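Local coordinates for extrinsic protein in photosystem II (Chaetoceros gracilis, PDB 4K7B) that probably binds to photosystem II as an extrinsic subunit in this marine centric diatom, at residues A[55-67]-A[80-92]. Numbering follows the deposited sequence.
Sequences AKKNAAIAQTNEI and KSAYDAYMAANEI
A82 opens the contact: its CB points at the last turn of 55-67 and lies 3.7 Å from CG1 of I67. A water bridges the two helices, donating one hydrogen to the carbonyl O of A82 and the other to that of Q63. One turn on, Y86 is a knob in the hole formed by A60, Q63, T64 and I67. Its CG stands anti to the backbone N (chi1 174°), which lays the ring beside T64, both side chains pointing the same way. CB of Q63 meets the ring edge in plane at CD1 of Y86 (3.7 Å). I67 crosses Y86 at about a right angle, CD1 of I67 lying 3.8 Å from CB of Y86. N46 of helix 39-49 bonds through OD1 to Y86 OH and through ND2 to T64 OG1, which also donates to O of A60. A89 puts its CB 3.5 Å from NE2 of Q63.

N90 follows, as the helix ends in a Schellman motif with E91 at C-prime. Its ND2 donates to OE1 of Q63 (2.8 Å), nearly straight on to the C=O but bent at the hydrogen (134°), with the two amide planes 64° apart. The same ND2 donates back to O of Y86 (2.9 Å). OD1 of N90 bonds to Y50 and takes a hydrogen from a second water, which gives its other to O of K56.

Nearly antiparallel, neighbouring helices of the bundle meet through an aromatic knob flanked by polar links. With both ends of its amide engaged, buried N90 is fixed in rotation and ties the end of helix 76-89 to helix 54-73.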
loop_
_atom_site.group_PDB
_atom_site.type_symbol
_atom_site.label_atom_id
_atom_site.label_comp_id
_atom_site.label_asym_id
_atom_site.label_seq_id
_atom_site.Cartn_x
_atom_site.Cartn_y
_atom_site.Cartn_z
ATOM N N ALA A 55 -5.960 17.925 -5.874
ATOM C CA ALA A 55 -5.556 18.045 -4.479
ATOM C C ALA A 55 -5.296 16.667 -3.856
ATOM O O ALA A 55 -4.266 16.443 -3.199
ATOM C CB ALA A 55 -6.605 18.826 -3.688
ATOM N N LYS A 56 -6.222 15.737 -4.077
ATOM C CA LYS A 56 -6.068 14.393 -3.530
ATOM C C LYS A 56 -4.897 13.657 -4.164
ATOM O O LYS A 56 -4.154 12.950 -3.481
ATOM C CB LYS A 56 -7.368 13.592 -3.679
ATOM C CG LYS A 56 -8.397 13.931 -2.625
ATOM C CD LYS A 56 -7.999 13.408 -1.251
ATOM C CE LYS A 56 -8.545 12.011 -0.981
ATOM N NZ LYS A 56 -8.179 11.539 0.380
ATOM N N LYS A 57 -4.729 13.819 -5.476
ATOM C CA LYS A 57 -3.587 13.211 -6.145
ATOM C C LYS A 57 -2.271 13.770 -5.603
ATOM O O LYS A 57 -1.365 13.010 -5.290
ATOM C CB LYS A 57 -3.664 13.387 -7.658
ATOM C CG LYS A 57 -2.614 12.559 -8.397
ATOM C CD LYS A 57 -2.839 12.549 -9.886
ATOM C CE LYS A 57 -1.729 11.776 -10.600
ATOM N NZ LYS A 57 -1.889 11.829 -12.072
ATOM N N ASN A 58 -2.175 15.087 -5.482
ATOM C CA ASN A 58 -0.939 15.683 -4.976
ATOM C C ASN A 58 -0.639 15.182 -3.561
ATOM O O ASN A 58 0.537 14.897 -3.235
ATOM C CB ASN A 58 -0.988 17.220 -5.012
ATOM C CG ASN A 58 -0.603 17.805 -6.378
ATOM O OD1 ASN A 58 0.013 17.145 -7.214
ATOM N ND2 ASN A 58 -0.955 19.065 -6.595
ATOM N N ALA A 59 -1.681 15.048 -2.738
ATOM C CA ALA A 59 -1.503 14.544 -1.379
ATOM C C ALA A 59 -1.011 13.103 -1.393
ATOM O O ALA A 59 -0.127 12.731 -0.617
ATOM C CB ALA A 59 -2.799 14.645 -0.594
ATOM N N ALA A 60 -1.585 12.305 -2.282
ATOM C CA ALA A 60 -1.225 10.897 -2.381
ATOM C C ALA A 60 0.215 10.720 -2.830
ATOM O O ALA A 60 0.923 9.845 -2.321
ATOM C CB ALA A 60 -2.191 10.163 -3.319
ATOM N N ILE A 61 0.643 11.551 -3.782
ATOM C CA ILE A 61 2.023 11.531 -4.245
ATOM C C ILE A 61 2.950 11.930 -3.101
ATOM O O ILE A 61 3.969 11.277 -2.871
ATOM C CB ILE A 61 2.204 12.453 -5.470
ATOM C CG1 ILE A 61 1.557 11.825 -6.705
ATOM C CG2 ILE A 61 3.686 12.748 -5.728
ATOM C CD1 ILE A 61 1.453 12.758 -7.899
ATOM N N ALA A 62 2.591 12.977 -2.355
ATOM C CA ALA A 62 3.407 13.352 -1.199
ATOM C C ALA A 62 3.534 12.232 -0.146
ATOM O O ALA A 62 4.627 11.999 0.393
ATOM C CB ALA A 62 2.900 14.654 -0.567
ATOM N N GLN A 63 2.430 11.541 0.130
ATOM C CA GLN A 63 2.430 10.456 1.117
ATOM C C GLN A 63 3.259 9.270 0.626
ATOM O O GLN A 63 3.952 8.578 1.405
ATOM C CB GLN A 63 0.985 10.037 1.423
ATOM C CG GLN A 63 0.197 11.137 2.134
ATOM C CD GLN A 63 -1.301 11.058 1.896
ATOM O OE1 GLN A 63 -1.800 10.134 1.255
ATOM N NE2 GLN A 63 -2.027 12.047 2.407
ATOM N N THR A 64 3.205 9.048 -0.686
ATOM C CA THR A 64 4.027 8.010 -1.311
ATOM C C THR A 64 5.517 8.340 -1.154
ATOM O O THR A 64 6.343 7.489 -0.740
ATOM C CB THR A 64 3.669 7.853 -2.799
ATOM O OG1 THR A 64 2.276 7.498 -2.911
ATOM C CG2 THR A 64 4.519 6.770 -3.458
ATOM N N ASN A 65 5.852 9.592 -1.463
ATOM C CA ASN A 65 7.223 10.053 -1.298
ATOM C C ASN A 65 7.673 9.871 0.147
ATOM O O ASN A 65 8.817 9.499 0.406
ATOM C CB ASN A 65 7.379 11.516 -1.701
ATOM C CG ASN A 65 7.382 11.726 -3.217
ATOM O OD1 ASN A 65 7.641 10.816 -3.990
ATOM N ND2 ASN A 65 7.089 12.952 -3.640
ATOM N N GLU A 66 6.775 10.128 1.095
ATOM C CA GLU A 66 7.113 9.945 2.504
ATOM C C GLU A 66 7.449 8.488 2.826
ATOM O O GLU A 66 8.430 8.205 3.557
ATOM C CB GLU A 66 5.973 10.430 3.400
ATOM C CG GLU A 66 6.394 10.659 4.832
ATOM C CD GLU A 66 7.352 11.827 4.970
ATOM O OE1 GLU A 66 8.190 11.810 5.896
ATOM O OE2 GLU A 66 7.267 12.761 4.147
ATOM N N ILE A 67 6.640 7.561 2.298
ATOM C CA ILE A 67 6.977 6.142 2.449
ATOM C C ILE A 67 8.391 5.854 1.941
ATOM O O ILE A 67 9.187 5.185 2.618
ATOM C CB ILE A 67 5.974 5.232 1.720
ATOM C CG1 ILE A 67 4.606 5.335 2.379
ATOM C CG2 ILE A 67 6.466 3.777 1.705
ATOM C CD1 ILE A 67 3.518 4.697 1.554
ATOM N N LYS A 80 6.443 2.125 8.632
ATOM C CA LYS A 80 5.096 1.714 9.020
ATOM C C LYS A 80 4.176 2.916 9.229
ATOM O O LYS A 80 3.016 2.897 8.809
ATOM C CB LYS A 80 5.104 0.828 10.265
ATOM C CG LYS A 80 3.723 0.266 10.602
ATOM C CD LYS A 80 3.771 -0.691 11.784
ATOM C CE LYS A 80 2.386 -1.274 12.079
ATOM N NZ LYS A 80 1.420 -0.236 12.543
ATOM N N SER A 81 4.683 3.958 9.880
ATOM C CA SER A 81 3.894 5.169 10.106
ATOM C C SER A 81 3.442 5.798 8.787
ATOM O O SER A 81 2.259 6.162 8.633
ATOM C CB SER A 81 4.695 6.188 10.917
ATOM O OG SER A 81 3.921 7.346 11.176
ATOM N N ALA A 82 4.373 5.926 7.849
ATOM C CA ALA A 82 4.059 6.526 6.547
ATOM C C ALA A 82 3.066 5.681 5.742
ATOM O O ALA A 82 2.160 6.210 5.094
ATOM C CB ALA A 82 5.339 6.765 5.747
ATOM N N TYR A 83 3.254 4.365 5.790
ATOM C CA TYR A 83 2.395 3.410 5.092
ATOM C C TYR A 83 0.968 3.463 5.624
ATOM O O TYR A 83 -0.002 3.558 4.858
ATOM C CB TYR A 83 2.999 2.015 5.271
ATOM C CG TYR A 83 2.159 0.854 4.794
ATOM C CD1 TYR A 83 1.538 0.010 5.711
ATOM C CD2 TYR A 83 2.018 0.577 3.440
ATOM C CE1 TYR A 83 0.794 -1.072 5.295
ATOM C CE2 TYR A 83 1.251 -0.512 3.010
ATOM C CZ TYR A 83 0.650 -1.324 3.949
ATOM O OH TYR A 83 -0.091 -2.402 3.539
ATOM N N ASP A 84 0.847 3.405 6.950
ATOM C CA ASP A 84 -0.455 3.507 7.591
ATOM C C ASP A 84 -1.107 4.857 7.282
ATOM O O ASP A 84 -2.313 4.922 7.044
ATOM C CB ASP A 84 -0.341 3.322 9.106
ATOM C CG ASP A 84 0.040 1.906 9.504
ATOM O OD1 ASP A 84 -0.059 0.984 8.659
ATOM O OD2 ASP A 84 0.441 1.717 10.677
ATOM N N ALA A 85 -0.325 5.930 7.286
ATOM C CA ALA A 85 -0.885 7.251 6.986
ATOM C C ALA A 85 -1.421 7.320 5.559
ATOM O O ALA A 85 -2.497 7.885 5.313
ATOM C CB ALA A 85 0.152 8.345 7.221
ATOM N N TYR A 86 -0.675 6.737 4.625
ATOM C CA TYR A 86 -1.080 6.699 3.226
ATOM C C TYR A 86 -2.376 5.907 3.066
ATOM O O TYR A 86 -3.323 6.350 2.402
ATOM C CB TYR A 86 0.037 6.080 2.384
ATOM C CG TYR A 86 -0.298 5.849 0.929
ATOM C CD1 TYR A 86 -0.318 6.896 0.025
ATOM C CD2 TYR A 86 -0.579 4.573 0.455
ATOM C CE1 TYR A 86 -0.609 6.688 -1.310
ATOM C CE2 TYR A 86 -0.882 4.353 -0.882
ATOM C CZ TYR A 86 -0.891 5.417 -1.758
ATOM O OH TYR A 86 -1.175 5.219 -3.085
ATOM N N MET A 87 -2.427 4.729 3.675
ATOM C CA MET A 87 -3.654 3.955 3.577
ATOM C C MET A 87 -4.857 4.643 4.191
ATOM O O MET A 87 -5.935 4.668 3.587
ATOM C CB MET A 87 -3.457 2.557 4.135
ATOM C CG MET A 87 -2.649 1.717 3.156
ATOM S SD MET A 87 -2.387 0.048 3.705
ATOM C CE MET A 87 -4.069 -0.508 3.955
ATOM N N ALA A 88 -4.678 5.223 5.375
ATOM C CA ALA A 88 -5.798 5.875 6.048
ATOM C C ALA A 88 -6.289 7.077 5.247
ATOM O O ALA A 88 -7.496 7.274 5.087
ATOM C CB ALA A 88 -5.400 6.298 7.447
ATOM N N ALA A 89 -5.354 7.867 4.729
ATOM C CA ALA A 89 -5.719 9.090 4.019
ATOM C C ALA A 89 -6.418 8.794 2.701
ATOM O O ALA A 89 -7.176 9.616 2.191
ATOM C CB ALA A 89 -4.484 9.954 3.780
ATOM N N ASN A 90 -6.160 7.618 2.152
ATOM C CA ASN A 90 -6.698 7.276 0.845
ATOM C C ASN A 90 -7.806 6.229 0.866
ATOM O O ASN A 90 -8.225 5.738 -0.183
ATOM C CB ASN A 90 -5.560 6.881 -0.088
ATOM C CG ASN A 90 -4.697 8.068 -0.430
ATOM O OD1 ASN A 90 -5.117 8.936 -1.186
ATOM N ND2 ASN A 90 -3.527 8.154 0.185
ATOM N N GLU A 91 -8.275 5.916 2.072
ATOM C CA GLU A 91 -9.363 4.960 2.271
ATOM C C GLU A 91 -9.036 3.603 1.674
ATOM O O GLU A 91 -9.909 2.925 1.119
ATOM C CB GLU A 91 -10.696 5.492 1.722
ATOM C CG GLU A 91 -11.242 6.682 2.486
ATOM C CD GLU A 91 -12.747 6.811 2.334
ATOM O OE1 GLU A 91 -13.260 6.544 1.225
ATOM O OE2 GLU A 91 -13.417 7.165 3.327
ATOM N N ILE A 92 -7.769 3.216 1.768
ATOM C CA ILE A 92 -7.387 1.865 1.390
ATOM C C ILE A 92 -7.481 1.029 2.644
ATOM O O ILE A 92 -6.796 1.297 3.630
ATOM C CB ILE A 92 -5.954 1.796 0.841
ATOM C CG1 ILE A 92 -5.788 2.739 -0.353
ATOM C CG2 ILE A 92 -5.619 0.366 0.446
ATOM C CD1 ILE A 92 -4.338 2.885 -0.809
HETATM O O HOH W 1 -4.868 11.625 -1.181
HETATM O O HOH W 2 2.673 8.653 4.051
#